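Local coordinates for orotidine 5'-phosphate decarboxylase (Lactobacillus acidophilus, PDB 3TFX), which probably catalyses the decarboxylation of orotidine 5'-monophosphate to UMP, the final step of de novo UMP synthesis, and works as a homodimer, at residues E39-A44 against I59-K64; D31-V36 against G83-T88; D14-L19 against I46-K51. All coordinates share one frame; numbering follows the deposited sequence.

Interaction 1: E39-A44 against I59-K64; sequences ELFYNA and IFLDLK
F41 is the main residue by which helix 38-44 packs on L61 and L63 of strand 58-65, a helix-on-strand contact on the outer wall of a TIM barrel. The short helical and strand segments run at 90° to each other, their axes 9.1 Å apart. With CG anti to its backbone N (chi1 -172°), the F41 ring is carried away from the helix to the two leucines, crossing each of their side chains at about a right angle. L61 spreads its two methyls, CD2 over one face of the ring and CD1 against F41 CB at 4.1 Å. L63 comes in obliquely and more tightly, its CD2 lying 3.4 Å from F41 CD2. Y42 adds a looser touch, Y42 CE1 to L63 CG at 4.3 Å, while its hydroxyl pairs with the Y42 hydroxyl of the second subunit. I46 and I49 of helix 46-54 extend the apolar layer round F41.

L63 packs on the helix by its side chain although it, like D62 and K64, belongs to the predicted substrate site, where K64 is the predicted proton donor. D62 and K64 lie on the side of a charged network. K64 NZ meets D62 OD1 at 2.9 Å from the syn side, 35° out of the carboxylate plane, and K35 on the neighbouring strand and D67 of the second subunit join in. On the helix, N43 bends back to secure its own turn: N43 ND2 donates to E39 O at 2.8 Å, lying nearly along the C=O axis.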
ATOM      1  N   GLU A  39       2.639  -6.882  -7.297  1.00 13.28           N
ATOM      2  CA  GLU A  39       3.315  -8.013  -7.918  1.00 13.86           C
ATOM      3  C   GLU A  39       4.385  -7.563  -8.918  1.00 13.83           C
ATOM      4  O   GLU A  39       5.549  -7.981  -8.814  1.00 14.08           O
ATOM      5  CB  GLU A  39       2.304  -8.987  -8.554  1.00 14.22           C
ATOM      6  CG  GLU A  39       2.971 -10.085  -9.432  1.00 17.73           C
ATOM      7  CD  GLU A  39       2.081 -11.296  -9.700  1.00 21.29           C
ATOM      8  OE1 GLU A  39       0.839 -11.192  -9.569  1.00 23.66           O
ATOM      9  OE2 GLU A  39       2.635 -12.362 -10.039  1.00 22.36           O
ATOM     10  N   LEU A  40       4.011  -6.699  -9.861  1.00 12.94           N
ATOM     11  CA  LEU A  40       4.976  -6.189 -10.824  1.00 12.46           C
ATOM     12  C   LEU A  40       5.862  -5.063 -10.282  1.00 12.53           C
ATOM     13  O   LEU A  40       7.095  -5.141 -10.368  1.00 12.84           O
ATOM     14  CB  LEU A  40       4.304  -5.743 -12.135  1.00 12.45           C
ATOM     15  CG  LEU A  40       5.308  -5.179 -13.154  1.00 13.61           C
ATOM     16  CD1 LEU A  40       6.327  -6.247 -13.617  1.00 13.46           C
ATOM     17  CD2 LEU A  40       4.644  -4.584 -14.350  1.00 15.89           C
ATOM     18  N   PHE A  41       5.242  -4.010  -9.754  1.00 11.83           N
ATOM     19  CA  PHE A  41       5.977  -2.825  -9.310  1.00 11.66           C
ATOM     20  C   PHE A  41       7.078  -3.106  -8.276  1.00 11.86           C
ATOM     21  O   PHE A  41       8.178  -2.553  -8.383  1.00 11.67           O
ATOM     22  CB  PHE A  41       5.009  -1.731  -8.829  1.00 11.73           C
ATOM     23  CG  PHE A  41       5.674  -0.400  -8.533  1.00 11.18           C
ATOM     24  CD1 PHE A  41       6.273   0.331  -9.542  1.00 10.17           C
ATOM     25  CD2 PHE A  41       5.678   0.116  -7.242  1.00  9.16           C
ATOM     26  CE1 PHE A  41       6.880   1.546  -9.272  1.00 12.10           C
ATOM     27  CE2 PHE A  41       6.287   1.332  -6.962  1.00  9.52           C
ATOM     28  CZ  PHE A  41       6.881   2.050  -7.976  1.00  9.94           C
ATOM     29  N   TYR A  42       6.808  -3.977  -7.305  1.00 12.04           N
ATOM     30  CA  TYR A  42       7.810  -4.302  -6.273  1.00 12.87           C
ATOM     31  C   TYR A  42       8.952  -5.206  -6.780  1.00 14.28           C
ATOM     32  O   TYR A  42       9.992  -5.327  -6.107  1.00 13.96           O
ATOM     33  CB  TYR A  42       7.154  -4.903  -5.014  1.00 12.23           C
ATOM     34  CG  TYR A  42       6.298  -3.938  -4.189  1.00 10.75           C
ATOM     35  CD1 TYR A  42       6.066  -2.623  -4.614  1.00  8.25           C
ATOM     36  CD2 TYR A  42       5.699  -4.360  -2.986  1.00  8.89           C
ATOM     37  CE1 TYR A  42       5.279  -1.737  -3.844  1.00  8.31           C
ATOM     38  CE2 TYR A  42       4.912  -3.489  -2.211  1.00  7.84           C
ATOM     39  CZ  TYR A  42       4.696  -2.184  -2.658  1.00  8.51           C
ATOM     40  OH  TYR A  42       3.935  -1.323  -1.903  1.00 10.32           O
ATOM     41  N   ASN A  43       8.751  -5.849  -7.938  1.00 15.58           N
ATOM     42  CA  ASN A  43       9.837  -6.527  -8.659  1.00 17.18           C
ATOM     43  C   ASN A  43      10.574  -5.621  -9.657  1.00 17.85           C
ATOM     44  O   ASN A  43      11.800  -5.630  -9.712  1.00 18.55           O
ATOM     45  CB  ASN A  43       9.325  -7.768  -9.404  1.00 17.44           C
ATOM     46  CG  ASN A  43       9.142  -8.961  -8.494  1.00 18.03           C
ATOM     47  OD1 ASN A  43      10.108  -9.502  -7.938  1.00 18.93           O
ATOM     48  ND2 ASN A  43       7.891  -9.377  -8.326  1.00 17.76           N
ATOM     49  N   ALA A  44       9.835  -4.848 -10.447  1.00 18.02           N
ATOM     50  CA  ALA A  44      10.449  -4.087 -11.544  1.00 18.98           C
ATOM     51  C   ALA A  44      10.863  -2.643 -11.186  1.00 19.58           C
ATOM     52  O   ALA A  44      11.897  -2.155 -11.654  1.00 19.84           O
ATOM     53  CB  ALA A  44       9.545  -4.101 -12.774  1.00 18.37           C
ATOM     54  N   ILE A  59      -1.170   3.884 -17.593  1.00 13.36           N
ATOM     55  CA  ILE A  59      -1.007   2.927 -16.494  1.00 12.73           C
ATOM     56  C   ILE A  59      -1.876   3.283 -15.299  1.00 11.86           C
ATOM     57  O   ILE A  59      -1.850   4.405 -14.813  1.00 11.23           O
ATOM     58  CB  ILE A  59       0.502   2.751 -16.040  1.00 13.37           C
ATOM     59  CG1 ILE A  59       1.281   1.851 -17.008  1.00 14.06           C
ATOM     60  CG2 ILE A  59       0.608   2.114 -14.658  1.00 12.45           C
ATOM     61  CD1 ILE A  59       1.807   2.570 -18.214  1.00 17.82           C
ATOM     62  N   PHE A  60      -2.656   2.297 -14.847  1.00 11.43           N
ATOM     63  CA  PHE A  60      -3.315   2.335 -13.553  1.00 10.27           C
ATOM     64  C   PHE A  60      -2.316   1.666 -12.617  1.00 10.58           C
ATOM     65  O   PHE A  60      -2.169   0.448 -12.626  1.00 10.55           O
ATOM     66  CB  PHE A  60      -4.674   1.597 -13.657  1.00 10.18           C
ATOM     67  CG  PHE A  60      -5.405   1.379 -12.346  1.00  8.38           C
ATOM     68  CD1 PHE A  60      -4.956   1.906 -11.134  1.00  9.23           C
ATOM     69  CD2 PHE A  60      -6.571   0.632 -12.341  1.00  7.74           C
ATOM     70  CE1 PHE A  60      -5.664   1.671  -9.943  1.00  8.51           C
ATOM     71  CE2 PHE A  60      -7.285   0.398 -11.165  1.00  8.60           C
ATOM     72  CZ  PHE A  60      -6.832   0.916  -9.963  1.00  9.03           C
ATOM     73  N   LEU A  61      -1.580   2.472 -11.848  1.00 10.77           N
ATOM     74  CA  LEU A  61      -0.650   1.924 -10.862  1.00 10.39           C
ATOM     75  C   LEU A  61      -1.347   1.722  -9.518  1.00 10.22           C
ATOM     76  O   LEU A  61      -1.590   2.679  -8.768  1.00  9.65           O
ATOM     77  CB  LEU A  61       0.596   2.806 -10.712  1.00 10.70           C
ATOM     78  CG  LEU A  61       1.671   2.322  -9.732  1.00 10.23           C
ATOM     79  CD1 LEU A  61       2.019   0.840  -9.928  1.00 10.90           C
ATOM     80  CD2 LEU A  61       2.897   3.169  -9.887  1.00 10.61           C
ATOM     81  N   ASP A  62      -1.639   0.458  -9.225  1.00  9.76           N
ATOM     82  CA  ASP A  62      -2.569   0.082  -8.177  1.00  9.83           C
ATOM     83  C   ASP A  62      -1.838  -0.450  -6.938  1.00 10.18           C
ATOM     84  O   ASP A  62      -1.739  -1.669  -6.726  1.00 10.09           O
ATOM     85  CB  ASP A  62      -3.535  -0.960  -8.747  1.00  9.97           C
ATOM     86  CG  ASP A  62      -4.619  -1.389  -7.761  1.00 11.28           C
ATOM     87  OD1 ASP A  62      -4.731  -0.818  -6.645  1.00 11.40           O
ATOM     88  OD2 ASP A  62      -5.365  -2.317  -8.123  1.00 11.09           O
ATOM     89  N   LEU A  63      -1.357   0.482  -6.116  1.00  9.75           N
ATOM     90  CA  LEU A  63      -0.556   0.170  -4.928  1.00  9.81           C
ATOM     91  C   LEU A  63      -1.292   0.394  -3.600  1.00  9.74           C
ATOM     92  O   LEU A  63      -0.727   0.109  -2.538  1.00 10.10           O
ATOM     93  CB  LEU A  63       0.723   1.008  -4.953  1.00  9.46           C
ATOM     94  CG  LEU A  63       2.040   0.493  -5.540  1.00 10.77           C
ATOM     95  CD1 LEU A  63       1.923  -0.714  -6.490  1.00  8.73           C
ATOM     96  CD2 LEU A  63       2.853   1.651  -6.160  1.00  9.12           C
ATOM     97  N   LYS A  64      -2.521   0.919  -3.664  1.00  8.87           N
ATOM     98  CA  LYS A  64      -3.420   1.076  -2.495  1.00  9.17           C
ATOM     99  C   LYS A  64      -2.737   1.706  -1.266  1.00  9.54           C
ATOM    100  O   LYS A  64      -2.718   1.123  -0.174  1.00  9.70           O
ATOM    101  CB  LYS A  64      -4.100  -0.254  -2.119  1.00  8.88           C
ATOM    102  CG  LYS A  64      -4.814  -0.953  -3.284  1.00  8.45           C
ATOM    103  CD  LYS A  64      -5.714  -2.090  -2.810  1.00  7.85           C
ATOM    104  CE  LYS A  64      -6.476  -2.734  -3.996  1.00  8.18           C
ATOM    105  NZ  LYS A  64      -5.559  -3.187  -5.113  1.00  7.58           N
TER

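Interaction 2: D31-V36 against G83-T88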
ATOM      1  N   ASP A  31      -3.054   3.207 -27.601  1.00 16.83           N
ATOM      2  CA  ASP A  31      -4.375   2.608 -27.507  1.00 16.39           C
ATOM      3  C   ASP A  31      -4.477   1.650 -26.314  1.00 15.69           C
ATOM      4  O   ASP A  31      -5.482   0.972 -26.154  1.00 15.61           O
ATOM      5  CB  ASP A  31      -4.723   1.865 -28.815  1.00 16.32           C
ATOM      6  CG  ASP A  31      -4.659   2.772 -30.044  1.00 17.44           C
ATOM      7  OD1 ASP A  31      -4.912   3.985 -29.898  1.00 19.69           O
ATOM      8  OD2 ASP A  31      -4.336   2.279 -31.152  1.00 17.14           O
ATOM      9  N   VAL A  32      -3.438   1.568 -25.491  1.00 14.70           N
ATOM     10  CA  VAL A  32      -3.470   0.589 -24.414  1.00 13.82           C
ATOM     11  C   VAL A  32      -3.302   1.160 -23.012  1.00 13.59           C
ATOM     12  O   VAL A  32      -2.470   2.044 -22.754  1.00 13.22           O
ATOM     13  CB  VAL A  32      -2.657  -0.725 -24.721  1.00 14.09           C
ATOM     14  CG1 VAL A  32      -1.873  -0.647 -26.034  1.00 13.05           C
ATOM     15  CG2 VAL A  32      -1.821  -1.197 -23.541  1.00 13.86           C
ATOM     16  N   PHE A  33      -4.169   0.661 -22.137  1.00 12.68           N
ATOM     17  CA  PHE A  33      -4.305   1.123 -20.774  1.00 12.00           C
ATOM     18  C   PHE A  33      -4.181  -0.145 -19.943  1.00 11.58           C
ATOM     19  O   PHE A  33      -5.010  -1.047 -20.054  1.00 11.70           O
ATOM     20  CB  PHE A  33      -5.693   1.780 -20.591  1.00 11.57           C
ATOM     21  CG  PHE A  33      -5.825   2.688 -19.367  1.00 11.81           C
ATOM     22  CD1 PHE A  33      -6.758   3.724 -19.364  1.00 11.64           C
ATOM     23  CD2 PHE A  33      -5.033   2.512 -18.227  1.00 12.52           C
ATOM     24  CE1 PHE A  33      -6.919   4.562 -18.253  1.00 11.33           C
ATOM     25  CE2 PHE A  33      -5.170   3.359 -17.109  1.00 12.68           C
ATOM     26  CZ  PHE A  33      -6.121   4.385 -17.125  1.00 11.12           C
ATOM     27  N   VAL A  34      -3.136  -0.235 -19.125  1.00 11.13           N
ATOM     28  CA  VAL A  34      -2.944  -1.432 -18.308  1.00 10.71           C
ATOM     29  C   VAL A  34      -2.945  -1.141 -16.808  1.00 10.83           C
ATOM     30  O   VAL A  34      -2.702  -0.004 -16.382  1.00 10.39           O
ATOM     31  CB  VAL A  34      -1.642  -2.205 -18.677  1.00 10.66           C
ATOM     32  CG1 VAL A  34      -1.696  -2.697 -20.118  1.00  9.32           C
ATOM     33  CG2 VAL A  34      -0.408  -1.341 -18.423  1.00 10.41           C
ATOM     34  N   LYS A  35      -3.214  -2.183 -16.020  1.00 10.57           N
ATOM     35  CA  LYS A  35      -3.147  -2.096 -14.565  1.00 11.25           C
ATOM     36  C   LYS A  35      -2.066  -3.020 -14.035  1.00 11.81           C
ATOM     37  O   LYS A  35      -2.096  -4.218 -14.305  1.00 12.58           O
ATOM     38  CB  LYS A  35      -4.481  -2.486 -13.914  1.00 11.12           C
ATOM     39  CG  LYS A  35      -4.502  -2.303 -12.373  1.00 11.78           C
ATOM     40  CD  LYS A  35      -5.838  -2.682 -11.779  1.00 15.23           C
ATOM     41  CE  LYS A  35      -5.912  -4.153 -11.401  1.00 16.11           C
ATOM     42  NZ  LYS A  35      -5.697  -4.375  -9.936  1.00 16.70           N
ATOM     43  N   VAL A  36      -1.130  -2.459 -13.277  1.00 12.25           N
ATOM     44  CA  VAL A  36      -0.147  -3.245 -12.520  1.00 12.72           C
ATOM     45  C   VAL A  36      -0.186  -2.900 -11.031  1.00 12.39           C
ATOM     46  O   VAL A  36      -0.479  -1.766 -10.636  1.00 12.56           O
ATOM     47  CB  VAL A  36       1.281  -3.092 -13.084  1.00 13.41           C
ATOM     48  CG1 VAL A  36       1.396  -3.839 -14.408  1.00 14.30           C
ATOM     49  CG2 VAL A  36       1.641  -1.623 -13.280  1.00 12.29           C
ATOM     50  N   GLY A  83       4.337   9.467 -14.496  1.00 16.30           N
ATOM     51  CA  GLY A  83       3.425   9.698 -15.625  1.00 15.45           C
ATOM     52  C   GLY A  83       2.286   8.688 -15.718  1.00 15.52           C
ATOM     53  O   GLY A  83       1.832   8.369 -16.816  1.00 15.59           O
ATOM     54  N   ILE A  84       1.832   8.179 -14.570  1.00 15.20           N
ATOM     55  CA  ILE A  84       0.691   7.248 -14.525  1.00 14.72           C
ATOM     56  C   ILE A  84      -0.648   8.003 -14.647  1.00 14.43           C
ATOM     57  O   ILE A  84      -0.667   9.244 -14.625  1.00 14.06           O
ATOM     58  CB  ILE A  84       0.744   6.203 -13.328  1.00 14.75           C
ATOM     59  CG1 ILE A  84       0.251   6.741 -11.971  1.00 15.52           C
ATOM     60  CG2 ILE A  84       2.119   5.516 -13.225  1.00 14.57           C
ATOM     61  CD1 ILE A  84       0.967   7.903 -11.408  1.00 16.31           C
ATOM     62  N   THR A  85      -1.741   7.256 -14.825  1.00 13.33           N
ATOM     63  CA  THR A  85      -3.045   7.840 -15.114  1.00 12.64           C
ATOM     64  C   THR A  85      -4.026   7.676 -13.932  1.00 11.83           C
ATOM     65  O   THR A  85      -4.719   8.625 -13.567  1.00 11.74           O
ATOM     66  CB  THR A  85      -3.641   7.235 -16.418  1.00 12.79           C
ATOM     67  OG1 THR A  85      -2.614   7.146 -17.424  1.00 14.47           O
ATOM     68  CG2 THR A  85      -4.797   8.098 -16.960  1.00 12.73           C
ATOM     69  N   PHE A  86      -4.081   6.472 -13.355  1.00 10.78           N
ATOM     70  CA  PHE A  86      -4.913   6.180 -12.182  1.00  9.82           C
ATOM     71  C   PHE A  86      -4.015   5.586 -11.117  1.00  9.54           C
ATOM     72  O   PHE A  86      -3.092   4.832 -11.435  1.00  9.93           O
ATOM     73  CB  PHE A  86      -5.991   5.101 -12.457  1.00  9.53           C
ATOM     74  CG  PHE A  86      -7.112   5.513 -13.399  1.00 10.45           C
ATOM     75  CD1 PHE A  86      -7.247   6.814 -13.877  1.00 10.37           C
ATOM     76  CD2 PHE A  86      -8.076   4.575 -13.757  1.00  9.83           C
ATOM     77  CE1 PHE A  86      -8.307   7.153 -14.747  1.00 11.91           C
ATOM     78  CE2 PHE A  86      -9.120   4.903 -14.602  1.00 10.27           C
ATOM     79  CZ  PHE A  86      -9.234   6.192 -15.105  1.00 11.96           C
ATOM     80  N   THR A  87      -4.322   5.881  -9.857  1.00  8.30           N
ATOM     81  CA  THR A  87      -3.668   5.243  -8.728  1.00  7.52           C
ATOM     82  C   THR A  87      -4.645   5.127  -7.543  1.00  7.00           C
ATOM     83  O   THR A  87      -5.609   5.889  -7.463  1.00  7.13           O
ATOM     84  CB  THR A  87      -2.369   6.004  -8.360  1.00  7.30           C
ATOM     85  OG1 THR A  87      -1.405   5.080  -7.856  1.00  8.23           O
ATOM     86  CG2 THR A  87      -2.609   7.077  -7.350  1.00  5.92           C
ATOM     87  N   THR A  88      -4.395   4.185  -6.638  1.00  6.71           N
ATOM     88  CA  THR A  88      -5.285   3.915  -5.499  1.00  5.73           C
ATOM     89  C   THR A  88      -4.740   4.268  -4.104  1.00  6.00           C
ATOM     90  O   THR A  88      -3.529   4.232  -3.859  1.00  5.62           O
ATOM     91  CB  THR A  88      -5.694   2.417  -5.462  1.00  5.73           C
ATOM     92  OG1 THR A  88      -4.546   1.612  -5.751  1.00  5.40           O
ATOM     93  CG2 THR A  88      -6.781   2.131  -6.461  1.00  4.03           C
TER
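An edge-to-face aromatic pair, F33 with F86, joins strands 33-36 and 86-90 through the interior of the TIM barrel. It shows how a closed parallel sheet fills its core: side chains reach inward and meet across an intervening strand, here 58-65. The ring centroids are 5.1 Å apart and the planes stand at 58°, short of a perfect T. F33 CZ does the touching, 3.8 Å above the plane of the F86 ring and over its centre, so that F86 CG, CD2, CE2 and CZ all lie at similar distances from it. Because CG of F33 is anti to the backbone N (chi1 -162°), the ring extends straight across to its partner. T85 flanks the same atom, with F33 CZ 3.8 Å from T85 CB and the T85 CG2 methyl nearly as close. F33 CZ thus sits in the corner formed by the F86 ring face and the T85 side chain, which probably restricts movement of the F33 ring. F60 of strand 58-65 and I8 of strand 7-10 pack against both phenylalanines, L119 of strand 117-121 backs F86, and from helix 225-236 the hydroxyl of Y229 is hydrogen-bonded to the F33 backbone N.

Interaction 3: D14-L19 against I46-K51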
ATOM      1  N   ASP A  14       5.136 -10.904 -12.711  1.00 22.07           N
ATOM      2  CA  ASP A  14       6.174 -10.441 -11.775  1.00 22.52           C
ATOM      3  C   ASP A  14       7.515 -10.096 -12.412  1.00 23.06           C
ATOM      4  O   ASP A  14       8.512  -9.934 -11.704  1.00 23.28           O
ATOM      5  CB  ASP A  14       6.385 -11.481 -10.666  1.00 22.37           C
ATOM      6  CG  ASP A  14       6.986 -12.798 -11.176  1.00 22.13           C
ATOM      7  OD1 ASP A  14       7.162 -13.695 -10.349  1.00 21.48           O
ATOM      8  OD2 ASP A  14       7.295 -12.942 -12.376  1.00 21.95           O
ATOM      9  N   ASN A  15       7.543 -10.004 -13.743  1.00 23.69           N
ATOM     10  CA  ASN A  15       8.789  -9.770 -14.462  1.00 24.10           C
ATOM     11  C   ASN A  15       8.595  -9.018 -15.772  1.00 24.65           C
ATOM     12  O   ASN A  15       7.637  -9.273 -16.520  1.00 24.66           O
ATOM     13  CB  ASN A  15       9.548 -11.086 -14.707  1.00 23.93           C
ATOM     14  CG  ASN A  15       8.750 -12.078 -15.541  1.00 24.09           C
ATOM     15  OD1 ASN A  15       7.843 -12.763 -15.046  1.00 23.53           O
ATOM     16  ND2 ASN A  15       9.089 -12.163 -16.813  1.00 24.09           N
ATOM     17  N   GLU A  16       9.535  -8.110 -16.035  1.00 24.82           N
ATOM     18  CA  GLU A  16       9.543  -7.236 -17.207  1.00 25.41           C
ATOM     19  C   GLU A  16       9.486  -7.966 -18.564  1.00 25.60           C
ATOM     20  O   GLU A  16       8.918  -7.445 -19.527  1.00 26.23           O
ATOM     21  CB  GLU A  16      10.783  -6.348 -17.145  1.00 25.26           C
ATOM     22  CG  GLU A  16      10.666  -5.020 -17.863  1.00 25.91           C
ATOM     23  CD  GLU A  16      11.999  -4.299 -17.939  1.00 26.54           C
ATOM     24  OE1 GLU A  16      12.885  -4.604 -17.108  1.00 26.81           O
ATOM     25  OE2 GLU A  16      12.156  -3.425 -18.823  1.00 26.88           O
ATOM     26  N   GLU A  17      10.064  -9.160 -18.635  1.00 25.56           N
ATOM     27  CA  GLU A  17      10.090  -9.959 -19.863  1.00 25.63           C
ATOM     28  C   GLU A  17       8.712 -10.527 -20.253  1.00 25.04           C
ATOM     29  O   GLU A  17       8.340 -10.576 -21.439  1.00 25.00           O
ATOM     30  CB  GLU A  17      11.107 -11.095 -19.704  1.00 26.34           C
ATOM     31  CG  GLU A  17      12.534 -10.607 -19.327  1.00 29.21           C
ATOM     32  CD  GLU A  17      13.259 -11.518 -18.329  1.00 32.63           C
ATOM     33  OE1 GLU A  17      12.717 -11.775 -17.219  1.00 34.64           O
ATOM     34  OE2 GLU A  17      14.388 -11.964 -18.650  1.00 33.71           O
ATOM     35  N   GLN A  18       7.964 -10.982 -19.255  1.00 24.09           N
ATOM     36  CA  GLN A  18       6.589 -11.411 -19.465  1.00 23.14           C
ATOM     37  C   GLN A  18       5.701 -10.196 -19.781  1.00 22.36           C
ATOM     38  O   GLN A  18       4.756 -10.300 -20.563  1.00 21.97           O
ATOM     39  CB  GLN A  18       6.073 -12.176 -18.242  1.00 23.25           C
ATOM     40  CG  GLN A  18       4.810 -12.980 -18.503  1.00 23.99           C
ATOM     41  CD  GLN A  18       4.257 -13.657 -17.261  1.00 25.59           C
ATOM     42  OE1 GLN A  18       3.040 -13.794 -17.111  1.00 27.72           O
ATOM     43  NE2 GLN A  18       5.141 -14.094 -16.373  1.00 25.53           N
ATOM     44  N   LEU A  19       6.036  -9.048 -19.193  1.00 21.61           N
ATOM     45  CA  LEU A  19       5.290  -7.800 -19.406  1.00 21.31           C
ATOM     46  C   LEU A  19       5.395  -7.343 -20.852  1.00 21.47           C
ATOM     47  O   LEU A  19       4.395  -6.993 -21.499  1.00 21.25           O
ATOM     48  CB  LEU A  19       5.828  -6.697 -18.485  1.00 20.78           C
ATOM     49  CG  LEU A  19       5.380  -5.246 -18.686  1.00 20.13           C
ATOM     50  CD1 LEU A  19       3.910  -5.068 -18.371  1.00 19.10           C
ATOM     51  CD2 LEU A  19       6.207  -4.315 -17.804  1.00 19.90           C
ATOM     52  N   ILE A  46      10.476   1.710 -10.537  1.00 21.81           N
ATOM     53  CA  ILE A  46      10.021   2.944 -11.179  1.00 22.21           C
ATOM     54  C   ILE A  46      10.485   3.144 -12.619  1.00 22.45           C
ATOM     55  O   ILE A  46       9.735   3.707 -13.434  1.00 22.31           O
ATOM     56  CB  ILE A  46      10.277   4.222 -10.292  1.00 22.15           C
ATOM     57  CG1 ILE A  46      11.698   4.785 -10.453  1.00 22.95           C
ATOM     58  CG2 ILE A  46       9.965   3.940  -8.815  1.00 22.87           C
ATOM     59  CD1 ILE A  46      12.785   3.916  -9.917  1.00 22.72           C
ATOM     60  N   ASP A  47      11.697   2.678 -12.944  1.00 22.27           N
ATOM     61  CA  ASP A  47      12.235   2.834 -14.307  1.00 22.39           C
ATOM     62  C   ASP A  47      11.340   2.177 -15.345  1.00 21.71           C
ATOM     63  O   ASP A  47      11.096   2.736 -16.418  1.00 21.86           O
ATOM     64  CB  ASP A  47      13.660   2.278 -14.413  1.00 23.00           C
ATOM     65  CG  ASP A  47      14.629   2.973 -13.478  1.00 25.14           C
ATOM     66  OD1 ASP A  47      14.553   4.215 -13.319  1.00 27.74           O
ATOM     67  OD2 ASP A  47      15.476   2.271 -12.903  1.00 28.69           O
ATOM     68  N   VAL A  48      10.831   1.001 -15.008  1.00 21.03           N
ATOM     69  CA  VAL A  48       9.954   0.263 -15.904  1.00 20.74           C
ATOM     70  C   VAL A  48       8.655   1.017 -16.166  1.00 20.54           C
ATOM     71  O   VAL A  48       8.203   1.083 -17.306  1.00 20.72           O
ATOM     72  CB  VAL A  48       9.709  -1.176 -15.408  1.00 20.74           C
ATOM     73  CG1 VAL A  48       8.645  -1.891 -16.262  1.00 20.19           C
ATOM     74  CG2 VAL A  48      11.038  -1.944 -15.440  1.00 20.43           C
ATOM     75  N   ILE A  49       8.085   1.625 -15.131  1.00 20.11           N
ATOM     76  CA  ILE A  49       6.887   2.433 -15.332  1.00 20.24           C
ATOM     77  C   ILE A  49       7.173   3.691 -16.159  1.00 20.35           C
ATOM     78  O   ILE A  49       6.494   3.937 -17.155  1.00 20.29           O
ATOM     79  CB  ILE A  49       6.157   2.727 -14.021  1.00 20.17           C
ATOM     80  CG1 ILE A  49       5.510   1.430 -13.539  1.00 21.09           C
ATOM     81  CG2 ILE A  49       5.112   3.819 -14.225  1.00 19.62           C
ATOM     82  CD1 ILE A  49       4.799   1.545 -12.249  1.00 23.75           C
ATOM     83  N   LYS A  50       8.193   4.448 -15.777  1.00 20.50           N
ATOM     84  CA  LYS A  50       8.628   5.612 -16.560  1.00 21.82           C
ATOM     85  C   LYS A  50       8.843   5.268 -18.054  1.00 21.59           C
ATOM     86  O   LYS A  50       8.351   5.970 -18.935  1.00 21.73           O
ATOM     87  CB  LYS A  50       9.897   6.228 -15.949  1.00 21.81           C
ATOM     88  CG  LYS A  50       9.953   7.741 -16.061  1.00 24.74           C
ATOM     89  CD  LYS A  50      11.324   8.285 -15.632  1.00 28.64           C
ATOM     90  CE  LYS A  50      11.287   9.805 -15.415  1.00 29.70           C
ATOM     91  NZ  LYS A  50      10.618  10.163 -14.125  1.00 31.02           N
ATOM     92  N   LYS A  51       9.555   4.178 -18.318  1.00 21.68           N
ATOM     93  CA  LYS A  51       9.786   3.673 -19.676  1.00 21.88           C
ATOM     94  C   LYS A  51       8.451   3.493 -20.413  1.00 21.42           C
ATOM     95  O   LYS A  51       8.248   4.029 -21.512  1.00 21.47           O
ATOM     96  CB  LYS A  51      10.516   2.333 -19.590  1.00 22.28           C
ATOM     97  CG  LYS A  51      11.716   2.171 -20.517  1.00 25.81           C
ATOM     98  CD  LYS A  51      12.387   0.799 -20.313  1.00 28.88           C
ATOM     99  CE  LYS A  51      13.748   0.728 -21.017  1.00 31.48           C
ATOM    100  NZ  LYS A  51      14.257  -0.682 -21.190  1.00 33.12           N
TER
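K51, whose amine extends toward E16 of the facing helix, starts from a regular helical turn, its N donating to D47 O at 2.8 Å. From this turn of helix 46-54 the lysine chain runs out extended beyond CG and crosses the E16 side chain at about a right angle. The charges approach without joining, for E16 OE2 and K51 NZ stay 4.2 Å apart, too far for a salt bridge. The interface is filled by V48, which offers a different methyl to each of two residues on helix 16-24. V48 CG1, anti to the backbone N (chi1 173°), meets L19 CD2 tip to tip at 3.8 Å. V48 CG2 sits instead against the E16 carboxylate, 3.6 Å from E16 CD, while the E16 CG methylene touches both methyls. E16 therefore lies obliquely over the valine, its stem giving apolar cover, OE1 also resting against V48 CG2, and OE2 alone leading toward the lysine.

Here two helices on the outside of the alpha/beta barrel meet through apolar side chains, with a charged pair toward the solvent. Beneath, L19 continues to L40 of helix 38-44 and to L11, while I49 points away from helix 16-24 and packs on F41. N15 occupies the N-cap position, which makes E16 the first residue of its helix. Replacing E16 by an alanine would probably uncover V48 CG2 and leave K51 without its nearby opposite charge. Since E16 and K51 attract only at a distance, the charged contact is likely to be adaptable, and the closer fit between these helices rests on V48.

Overall arrangement
The three contacts form one connected patch, layered from core to surface. Interaction 2 lies about 8 Å from the chain's centre, interaction 1 at about 12 Å, where helix 38-44 meets the wall, and interaction 3 at about 18 Å, between outer helices. Centre to centre, interaction 1 is about 10 Å from interaction 2 and 9 Å from interaction 3. Strand 58-65 of interaction 1 lies between the two strands of interaction 2. Along the chain, the segments of interaction 3 alternate with those of both others, whereas interaction 1 falls between the halves of interaction 2. Interactions 1 and 2 hold residues of the predicted substrate site; interaction 3 lies outside it.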